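Local coordinates for synaptonemal complex protein 2 (Mus musculus, PDB 5IWZ) that helps build the axial and lateral elements of synaptonemal complexes in meiotic prophase and is required for chromosome synapsis and for insertion of SYCP3, at residues C286-G292 against E372-D378; E295-P299 against L318-I322; F311-T317 against V386-F391. All coordinates share one frame. Numbering follows the deposited sequence.

Contact 1: C286-G292 against E372-D378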
loop_
_atom_site.group_PDB
_atom_site.type_symbol
_atom_site.label_atom_id
_atom_site.label_comp_id
_atom_site.label_asym_id
_atom_site.label_seq_id
_atom_site.Cartn_x
_atom_site.Cartn_y
_atom_site.Cartn_z
ATOM N N CYS A 286 -0.150 1.386 -25.604
ATOM C CA CYS A 286 -1.559 1.160 -25.880
ATOM C C CYS A 286 -2.088 2.292 -26.755
ATOM O O CYS A 286 -1.708 3.456 -26.579
ATOM C CB CYS A 286 -2.343 1.074 -24.571
ATOM S SG CYS A 286 -4.129 0.995 -24.729
ATOM N N LEU A 287 -2.943 1.942 -27.712
ATOM C CA LEU A 287 -3.446 2.931 -28.662
ATOM C C LEU A 287 -4.568 3.768 -28.056
ATOM O O LEU A 287 -4.596 4.989 -28.238
ATOM C CB LEU A 287 -3.939 2.229 -29.936
ATOM C CG LEU A 287 -2.872 1.361 -30.614
ATOM C CD1 LEU A 287 -3.488 0.488 -31.713
ATOM C CD2 LEU A 287 -1.740 2.253 -31.191
ATOM N N SER A 288 -5.501 3.124 -27.352
ATOM C CA SER A 288 -6.635 3.763 -26.692
ATOM C C SER A 288 -7.291 2.759 -25.747
ATOM O O SER A 288 -7.247 1.544 -25.976
ATOM C CB SER A 288 -7.664 4.287 -27.707
ATOM O OG SER A 288 -8.140 3.236 -28.521
ATOM N N ALA A 289 -7.892 3.279 -24.677
ATOM C CA ALA A 289 -8.555 2.456 -23.678
ATOM C C ALA A 289 -9.945 3.009 -23.428
ATOM O O ALA A 289 -10.158 4.219 -23.525
ATOM C CB ALA A 289 -7.759 2.410 -22.368
ATOM N N PHE A 290 -10.891 2.100 -23.135
ATOM C CA PHE A 290 -12.303 2.408 -22.917
ATOM C C PHE A 290 -12.849 1.679 -21.689
ATOM O O PHE A 290 -12.557 0.499 -21.473
ATOM C CB PHE A 290 -13.164 2.016 -24.132
ATOM C CG PHE A 290 -12.905 2.864 -25.341
ATOM C CD1 PHE A 290 -13.774 3.886 -25.682
ATOM C CD2 PHE A 290 -11.764 2.672 -26.115
ATOM C CE1 PHE A 290 -13.523 4.690 -26.788
ATOM C CE2 PHE A 290 -11.507 3.474 -27.225
ATOM C CZ PHE A 290 -12.388 4.481 -27.563
ATOM N N LEU A 291 -13.654 2.387 -20.896
ATOM C CA LEU A 291 -14.515 1.787 -19.874
ATOM C C LEU A 291 -15.942 1.829 -20.403
ATOM O O LEU A 291 -16.538 2.904 -20.481
ATOM C CB LEU A 291 -14.404 2.538 -18.549
ATOM C CG LEU A 291 -15.396 2.091 -17.481
ATOM C CD1 LEU A 291 -15.147 0.622 -17.177
ATOM C CD2 LEU A 291 -15.214 2.920 -16.215
ATOM N N GLY A 292 -16.493 0.669 -20.763
ATOM C CA GLY A 292 -17.778 0.686 -21.444
ATOM C C GLY A 292 -17.622 1.428 -22.763
ATOM O O GLY A 292 -16.757 1.101 -23.588
ATOM N N GLU A 372 -16.911 -3.318 -18.455
ATOM C CA GLU A 372 -15.956 -3.880 -19.390
ATOM C C GLU A 372 -14.900 -2.831 -19.695
ATOM O O GLU A 372 -15.210 -1.649 -19.844
ATOM C CB GLU A 372 -16.653 -4.344 -20.678
ATOM C CG GLU A 372 -17.617 -3.320 -21.247
ATOM C CD GLU A 372 -18.388 -3.851 -22.439
ATOM O OE1 GLU A 372 -19.627 -3.646 -22.495
ATOM O OE2 GLU A 372 -17.750 -4.486 -23.310
ATOM N N LEU A 373 -13.655 -3.275 -19.753
ATOM C CA LEU A 373 -12.516 -2.448 -20.111
ATOM C C LEU A 373 -11.966 -2.944 -21.438
ATOM O O LEU A 373 -11.741 -4.148 -21.603
ATOM C CB LEU A 373 -11.432 -2.515 -19.031
ATOM C CG LEU A 373 -11.687 -1.682 -17.779
ATOM C CD1 LEU A 373 -10.801 -2.202 -16.651
ATOM C CD2 LEU A 373 -11.385 -0.214 -18.066
ATOM N N LEU A 374 -11.752 -2.019 -22.371
ATOM C CA LEU A 374 -11.249 -2.317 -23.705
ATOM C C LEU A 374 -9.902 -1.635 -23.894
ATOM O O LEU A 374 -9.762 -0.439 -23.617
ATOM C CB LEU A 374 -12.226 -1.836 -24.789
ATOM C CG LEU A 374 -13.479 -2.648 -25.117
ATOM C CD1 LEU A 374 -14.447 -2.812 -23.915
ATOM C CD2 LEU A 374 -14.188 -1.992 -26.292
ATOM N N PHE A 375 -8.913 -2.396 -24.344
ATOM C CA PHE A 375 -7.584 -1.880 -24.633
ATOM C C PHE A 375 -7.251 -2.224 -26.080
ATOM O O PHE A 375 -7.305 -3.400 -26.465
ATOM C CB PHE A 375 -6.537 -2.480 -23.687
ATOM C CG PHE A 375 -6.821 -2.248 -22.214
ATOM C CD1 PHE A 375 -6.285 -1.141 -21.555
ATOM C CD2 PHE A 375 -7.615 -3.124 -21.501
ATOM C CE1 PHE A 375 -6.535 -0.922 -20.209
ATOM C CE2 PHE A 375 -7.877 -2.915 -20.144
ATOM C CZ PHE A 375 -7.331 -1.812 -19.500
ATOM N N TYR A 376 -6.930 -1.209 -26.879
ATOM C CA TYR A 376 -6.502 -1.408 -28.264
ATOM C C TYR A 376 -4.983 -1.321 -28.352
ATOM O O TYR A 376 -4.379 -0.356 -27.874
ATOM C CB TYR A 376 -7.134 -0.371 -29.197
ATOM C CG TYR A 376 -8.623 -0.542 -29.411
ATOM C CD1 TYR A 376 -9.537 0.060 -28.550
ATOM C CD2 TYR A 376 -9.115 -1.297 -30.469
ATOM C CE1 TYR A 376 -10.898 -0.088 -28.730
ATOM C CE2 TYR A 376 -10.484 -1.450 -30.666
ATOM C CZ TYR A 376 -11.364 -0.840 -29.794
ATOM O OH TYR A 376 -12.717 -0.985 -29.972
ATOM N N PHE A 377 -4.376 -2.334 -28.959
ATOM C CA PHE A 377 -2.935 -2.441 -29.102
ATOM C C PHE A 377 -2.557 -2.612 -30.569
ATOM O O PHE A 377 -3.354 -3.076 -31.383
ATOM C CB PHE A 377 -2.387 -3.642 -28.325
ATOM C CG PHE A 377 -2.569 -3.549 -26.833
ATOM C CD1 PHE A 377 -1.658 -2.849 -26.048
ATOM C CD2 PHE A 377 -3.626 -4.193 -26.220
ATOM C CE1 PHE A 377 -1.810 -2.788 -24.661
ATOM C CE2 PHE A 377 -3.791 -4.131 -24.834
ATOM C CZ PHE A 377 -2.889 -3.419 -24.060
ATOM N N ASP A 378 -1.320 -2.236 -30.890
ATOM C CA ASP A 378 -0.748 -2.576 -32.184
ATOM C C ASP A 378 -0.724 -4.094 -32.370
ATOM O O ASP A 378 -0.430 -4.846 -31.440
ATOM C CB ASP A 378 0.662 -2.015 -32.299
ATOM C CG ASP A 378 1.270 -2.268 -33.668
ATOM O OD1 ASP A 378 0.954 -1.502 -34.601
ATOM O OD2 ASP A 378 2.037 -3.241 -33.810
#
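Strand 288-291 and strand 372-378 run antiparallel, with their axes 4.6 Å apart at closest and 170° between their directions. Phe290 and Leu374 form a hydrogen-bonded pair. Phe290 N donates to Leu374 O, and Leu374 N donates to Phe290 O, both at 2.8 Å. Gly292 N continues the pairing to Glu372 O at 2.8 Å. Toward the other end, Tyr376 N reaches Ser288 O at 2.9 Å and Leu287 N reaches Tyr376 O at 2.7 Å. The non-hydrogen-bonded pairs Ala289-Phe375 and Leu291-Leu373 alternate with these. Ala289, Leu291, Leu373 and Phe375 share the buried face. There Leu291 CD1 lies 4.0 Å from Leu373 CD2, and Ala289 CB 3.9 Å from Phe375 CD1. Phe290, Leu374 and Tyr376 cover the other, more open face, where Phe290 CD2 meets Tyr376 CE1 at 3.9 Å. Cys286 SG sits 4.8 Å from the centroid of the Phe377 ring, a sulfur-aromatic contact. The pair lies within the five-stranded sheet of the Spt16M-like domain, whose two antiparallel sheets and C-terminal helix are consistent with a PH-like fold. Strand 352-359 flanks 372-378, strand 294-295 flanks 288-291, and Phe375 and Phe377 pack on Ile309 of strand 308-312.

Contact 2: E295-P299 against L318-I322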
loop_
_atom_site.group_PDB
_atom_site.type_symbol
_atom_site.label_atom_id
_atom_site.label_comp_id
_atom_site.label_asym_id
_atom_site.label_seq_id
_atom_site.Cartn_x
_atom_site.Cartn_y
_atom_site.Cartn_z
ATOM N N GLU A 295 -14.172 6.789 -23.640
ATOM C CA GLU A 295 -12.725 6.749 -23.809
ATOM C C GLU A 295 -12.046 7.325 -22.571
ATOM O O GLU A 295 -12.419 8.395 -22.087
ATOM C CB GLU A 295 -12.292 7.506 -25.070
ATOM C CG GLU A 295 -10.768 7.506 -25.300
ATOM C CD GLU A 295 -10.357 7.866 -26.740
ATOM O OE1 GLU A 295 -11.134 8.557 -27.438
ATOM O OE2 GLU A 295 -9.253 7.457 -27.173
ATOM N N LEU A 296 -11.065 6.601 -22.046
ATOM C CA LEU A 296 -10.271 7.083 -20.926
ATOM C C LEU A 296 -9.192 8.027 -21.441
ATOM O O LEU A 296 -8.698 7.873 -22.562
ATOM C CB LEU A 296 -9.629 5.909 -20.187
ATOM C CG LEU A 296 -10.592 4.818 -19.715
ATOM C CD1 LEU A 296 -9.822 3.673 -19.075
ATOM C CD2 LEU A 296 -11.586 5.400 -18.729
ATOM N N GLN A 297 -8.826 9.016 -20.626
ATOM C CA GLN A 297 -7.869 10.009 -21.102
ATOM C C GLN A 297 -6.447 9.533 -20.862
ATOM O O GLN A 297 -6.111 9.000 -19.798
ATOM C CB GLN A 297 -8.088 11.398 -20.478
ATOM C CG GLN A 297 -8.168 11.523 -18.958
ATOM C CD GLN A 297 -6.971 11.052 -18.235
ATOM O OE1 GLN A 297 -5.942 11.632 -18.236
ATOM N NE2 GLN A 297 -7.101 9.964 -17.637
ATOM N N ILE A 298 -5.623 9.703 -21.883
ATOM C CA ILE A 298 -4.207 9.351 -21.798
ATOM C C ILE A 298 -3.480 10.438 -21.007
ATOM O O ILE A 298 -3.696 11.631 -21.274
ATOM C CB ILE A 298 -3.623 9.203 -23.198
ATOM C CG1 ILE A 298 -4.323 8.045 -23.923
ATOM C CG2 ILE A 298 -2.119 9.023 -23.154
ATOM C CD1 ILE A 298 -3.837 7.818 -25.342
ATOM N N PRO A 299 -2.639 10.083 -20.037
ATOM C CA PRO A 299 -1.730 11.083 -19.462
ATOM C C PRO A 299 -0.831 11.647 -20.552
ATOM O O PRO A 299 -0.219 10.900 -21.318
ATOM C CB PRO A 299 -0.928 10.287 -18.425
ATOM C CG PRO A 299 -1.710 9.026 -18.197
ATOM C CD PRO A 299 -2.394 8.740 -19.496
ATOM N N LEU A 318 -3.497 -6.031 -13.964
ATOM C CA LEU A 318 -3.143 -5.118 -15.038
ATOM C C LEU A 318 -3.343 -3.711 -14.493
ATOM O O LEU A 318 -4.362 -3.434 -13.853
ATOM C CB LEU A 318 -3.968 -5.424 -16.310
ATOM C CG LEU A 318 -4.772 -4.542 -17.279
ATOM C CD1 LEU A 318 -4.467 -3.075 -17.302
ATOM C CD2 LEU A 318 -4.616 -5.090 -18.698
ATOM N N SER A 319 -2.355 -2.842 -14.687
ATOM C CA SER A 319 -2.460 -1.510 -14.116
ATOM C C SER A 319 -1.966 -0.471 -15.104
ATOM O O SER A 319 -1.187 -0.750 -16.028
ATOM C CB SER A 319 -1.697 -1.377 -12.772
ATOM O OG SER A 319 -0.297 -1.471 -12.970
ATOM N N PHE A 320 -2.434 0.751 -14.893
ATOM C CA PHE A 320 -2.061 1.819 -15.798
ATOM C C PHE A 320 -2.460 3.120 -15.137
ATOM O O PHE A 320 -3.271 3.136 -14.202
ATOM C CB PHE A 320 -2.739 1.660 -17.177
ATOM C CG PHE A 320 -4.237 1.551 -17.111
ATOM C CD1 PHE A 320 -5.034 2.641 -17.399
ATOM C CD2 PHE A 320 -4.852 0.366 -16.753
ATOM C CE1 PHE A 320 -6.413 2.541 -17.332
ATOM C CE2 PHE A 320 -6.223 0.274 -16.678
ATOM C CZ PHE A 320 -7.002 1.361 -16.971
ATOM N N TYR A 321 -1.862 4.203 -15.617
ATOM C CA TYR A 321 -2.223 5.544 -15.199
ATOM C C TYR A 321 -3.146 6.158 -16.230
ATOM O O TYR A 321 -3.053 5.872 -17.429
ATOM C CB TYR A 321 -1.006 6.458 -15.034
ATOM C CG TYR A 321 -0.075 6.110 -13.893
ATOM C CD1 TYR A 321 -0.414 6.394 -12.570
ATOM C CD2 TYR A 321 1.173 5.545 -14.144
ATOM C CE1 TYR A 321 0.453 6.090 -11.528
ATOM C CE2 TYR A 321 2.045 5.240 -13.112
ATOM C CZ TYR A 321 1.679 5.507 -11.814
ATOM O OH TYR A 321 2.568 5.202 -10.816
ATOM N N ILE A 322 -4.022 7.025 -15.755
ATOM C CA ILE A 322 -4.839 7.799 -16.658
ATOM C C ILE A 322 -4.759 9.269 -16.237
ATOM O O ILE A 322 -4.687 9.590 -15.048
ATOM C CB ILE A 322 -6.287 7.284 -16.691
ATOM C CG1 ILE A 322 -6.903 7.295 -15.298
ATOM C CG2 ILE A 322 -6.394 5.915 -17.347
ATOM C CD1 ILE A 322 -8.392 7.347 -15.376
#
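This is a small apolar contact between a loop and the end of a strand, in the Spt16M-like domain. The loop follows strand 294-295, an outermost strand of the five-stranded sheet. The partner, strand 317-321, belongs to the four-stranded sheet, and the contact bridges the two. It buries 270 Å² in total, and no hydrogen bond crosses it. The side chains of Leu296 and Pro299 point toward 318-322. Leu296 CD1 lies 4.0 Å from Phe320 CE1, and Leu296 CB lies 4.3 Å from Ile322 CG2. Leu296 thus packs against Phe320 and Ile322 together. Ile322 has the largest covered area of the residues here. Pro299 closes the other end. Pro299 CG packs 4.1 Å from Tyr321 CB and 3.5 Å from Tyr321 O, so the proline ring rests on the backbone where the strand ends. Gln297 also lies beside Ile322, but its side chain is poorly ordered, so its position carries little weight. The loop and strand are held by their own sheets. Leu296 is backbone-bonded to Ala289 of strand 288-291 and also packs on Leu291. Phe320 is backbone-bonded to Val334 of strand 333-337 and touches Ile309 of strand 308-312. Its ring meets that of Phe375, on strand 372-378, edge-to-face.

Contact 3: F311-T317 against V386-F391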
loop_
_atom_site.group_PDB
_atom_site.type_symbol
_atom_site.label_atom_id
_atom_site.label_comp_id
_atom_site.label_asym_id
_atom_site.label_seq_id
_atom_site.Cartn_x
_atom_site.Cartn_y
_atom_site.Cartn_z
ATOM N N PHE A 311 1.462 -5.115 -17.214
ATOM C CA PHE A 311 0.965 -6.459 -16.954
ATOM C C PHE A 311 1.850 -7.049 -15.868
ATOM O O PHE A 311 3.029 -7.311 -16.109
ATOM C CB PHE A 311 1.016 -7.315 -18.220
ATOM C CG PHE A 311 0.025 -6.911 -19.283
ATOM C CD1 PHE A 311 -1.112 -7.684 -19.525
ATOM C CD2 PHE A 311 0.242 -5.782 -20.063
ATOM C CE1 PHE A 311 -2.026 -7.326 -20.516
ATOM C CE2 PHE A 311 -0.663 -5.424 -21.060
ATOM C CZ PHE A 311 -1.793 -6.193 -21.291
ATOM N N ASN A 312 1.282 -7.273 -14.685
ATOM C CA ASN A 312 2.059 -7.558 -13.476
ATOM C C ASN A 312 1.976 -9.038 -13.133
ATOM O O ASN A 312 0.982 -9.498 -12.570
ATOM C CB ASN A 312 1.556 -6.692 -12.331
ATOM C CG ASN A 312 1.706 -5.216 -12.638
ATOM O OD1 ASN A 312 2.823 -4.728 -12.886
ATOM N ND2 ASN A 312 0.580 -4.496 -12.660
ATOM N N LEU A 313 3.046 -9.778 -13.444
ATOM C CA LEU A 313 3.030 -11.232 -13.303
ATOM C C LEU A 313 3.125 -11.672 -11.848
ATOM O O LEU A 313 2.668 -12.769 -11.501
ATOM C CB LEU A 313 4.178 -11.850 -14.101
ATOM C CG LEU A 313 4.021 -12.079 -15.602
ATOM C CD1 LEU A 313 3.428 -10.860 -16.323
ATOM C CD2 LEU A 313 5.400 -12.444 -16.183
ATOM N N GLY A 314 3.707 -10.851 -10.984
ATOM C CA GLY A 314 3.758 -11.223 -9.582
ATOM C C GLY A 314 2.419 -11.047 -8.893
ATOM O O GLY A 314 1.975 -11.916 -8.136
ATOM N N SER A 315 1.758 -9.926 -9.146
ATOM C CA SER A 315 0.522 -9.591 -8.464
ATOM C C SER A 315 -0.718 -9.991 -9.244
ATOM O O SER A 315 -1.831 -9.830 -8.730
ATOM C CB SER A 315 0.490 -8.093 -8.183
ATOM O OG SER A 315 0.697 -7.385 -9.389
ATOM N N HIS A 316 -0.558 -10.484 -10.469
ATOM C CA HIS A 316 -1.679 -10.918 -11.309
ATOM C C HIS A 316 -2.694 -9.796 -11.471
ATOM O O HIS A 316 -3.896 -9.964 -11.260
ATOM C CB HIS A 316 -2.320 -12.193 -10.754
ATOM C CG HIS A 316 -1.429 -13.387 -10.876
ATOM N ND1 HIS A 316 -1.496 -14.255 -11.942
ATOM C CD2 HIS A 316 -0.399 -13.817 -10.105
ATOM C CE1 HIS A 316 -0.573 -15.191 -11.803
ATOM N NE2 HIS A 316 0.110 -14.945 -10.699
ATOM N N THR A 317 -2.185 -8.617 -11.829
ATOM C CA THR A 317 -3.017 -7.457 -12.093
ATOM C C THR A 317 -2.612 -6.847 -13.426
ATOM O O THR A 317 -1.513 -7.076 -13.942
ATOM C CB THR A 317 -2.882 -6.369 -11.002
ATOM O OG1 THR A 317 -1.551 -5.828 -11.035
ATOM C CG2 THR A 317 -3.167 -6.939 -9.611
ATOM N N VAL A 386 1.077 -12.713 -23.008
ATOM C CA VAL A 386 1.252 -11.991 -21.748
ATOM C C VAL A 386 -0.029 -12.023 -20.910
ATOM O O VAL A 386 0.019 -12.217 -19.692
ATOM C CB VAL A 386 1.717 -10.548 -22.010
ATOM C CG1 VAL A 386 1.798 -9.792 -20.697
ATOM C CG2 VAL A 386 3.085 -10.544 -22.688
ATOM N N THR A 387 -1.194 -11.817 -21.533
ATOM C CA THR A 387 -2.419 -11.718 -20.736
ATOM C C THR A 387 -2.686 -13.008 -19.963
ATOM O O THR A 387 -3.163 -12.967 -18.822
ATOM C CB THR A 387 -3.618 -11.353 -21.610
ATOM O OG1 THR A 387 -3.355 -10.123 -22.292
ATOM C CG2 THR A 387 -4.866 -11.138 -20.740
ATOM N N LYS A 388 -2.338 -14.163 -20.536
ATOM C CA LYS A 388 -2.621 -15.419 -19.851
ATOM C C LYS A 388 -1.700 -15.658 -18.662
ATOM O O LYS A 388 -2.015 -16.512 -17.824
ATOM C CB LYS A 388 -2.554 -16.593 -20.831
ATOM C CG LYS A 388 -1.161 -17.019 -21.217
ATOM C CD LYS A 388 -1.140 -17.632 -22.617
ATOM C CE LYS A 388 -1.965 -18.904 -22.705
ATOM N NZ LYS A 388 -1.938 -19.433 -24.106
ATOM N N LYS A 389 -0.611 -14.890 -18.542
ATOM C CA LYS A 389 0.241 -14.946 -17.355
ATOM C C LYS A 389 -0.363 -14.201 -16.167
ATOM O O LYS A 389 -0.049 -14.530 -15.016
ATOM C CB LYS A 389 1.627 -14.362 -17.661
ATOM C CG LYS A 389 2.387 -15.042 -18.813
ATOM C CD LYS A 389 3.798 -14.479 -18.961
ATOM C CE LYS A 389 4.214 -14.322 -20.427
ATOM N NZ LYS A 389 4.478 -15.607 -21.130
ATOM N N VAL A 390 -1.209 -13.199 -16.393
ATOM C CA VAL A 390 -1.822 -12.473 -15.282
ATOM C C VAL A 390 -3.255 -12.929 -15.019
ATOM O O VAL A 390 -3.670 -13.034 -13.861
ATOM C CB VAL A 390 -1.743 -10.943 -15.500
ATOM C CG1 VAL A 390 -0.298 -10.528 -15.752
ATOM C CG2 VAL A 390 -2.616 -10.484 -16.633
ATOM N N PHE A 391 -4.028 -13.209 -16.071
ATOM C CA PHE A 391 -5.410 -13.645 -15.893
ATOM C C PHE A 391 -5.552 -15.091 -16.354
ATOM O O PHE A 391 -6.381 -15.403 -17.215
ATOM C CB PHE A 391 -6.378 -12.730 -16.652
ATOM C CG PHE A 391 -6.305 -11.268 -16.237
ATOM C CD1 PHE A 391 -6.150 -10.906 -14.910
ATOM C CD2 PHE A 391 -6.384 -10.265 -17.187
ATOM C CE1 PHE A 391 -6.083 -9.564 -14.537
ATOM C CE2 PHE A 391 -6.310 -8.931 -16.838
ATOM C CZ PHE A 391 -6.170 -8.566 -15.520
#
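Val390 is at the apolar centre, with 92 Å² of its surface covered by 311-317. Val390 CG1 lies 3.8 Å from Leu313 CD1 and 4.3 Å from Phe311 CB. One turn earlier in the helix, Val386 CG1 packs 3.6 Å from Phe311 CB. The Phe311 ring reaches on to Thr387, with Phe311 CE1 3.6 Å from Thr387 OG1; that hydroxyl bonds back to Ile383 O in its own helix. Leu313 CD2 meets the aliphatic part of Lys389 at CD, 3.8 Å away. The segment 311-317 holds the turn between strands 308-312 and 317-321. It contains a G1 beta bulge, in which His316 and Thr317 both face Asn312. His316 takes the positive phi of 55° found at the first bulge position. Asn312 N bonds to Thr317 O at 2.9 Å, and Asn312 ND2 to Thr317 OG1 at 3.0 Å. Asn312 OD1 bonds to Tyr216 N, and Ser315 OG to Asp215 OD1, which ties this turn to the helical part of the chain. At the polar edge the His316 ring lies beside the backbone of Val390, and His316 ND1 donates to Val390 O at 3.1 Å.

In the fold
All three contacts lie in the Spt16M-like domain, in the strand-rich C-terminal part that follows the helical part of the chain. Contact 1 is within the five-stranded sheet. Contact 2 joins that sheet to the four-stranded one, and contact 3 sets helix 383-390 against the latter. The centres of contacts 1 and 2 are about 9 Å apart; that of contact 3 is about 17 Å from each. Both segments of contact 2 fall between those of contact 1, while contact 3 alternates with both. Phe375 of contact 1 packs on Phe320 of contact 2, and Phe377 on Phe311 of contact 3. Leu318 touches Phe311 and Phe391. These side chains, mostly aromatic, link both sheets and the helix.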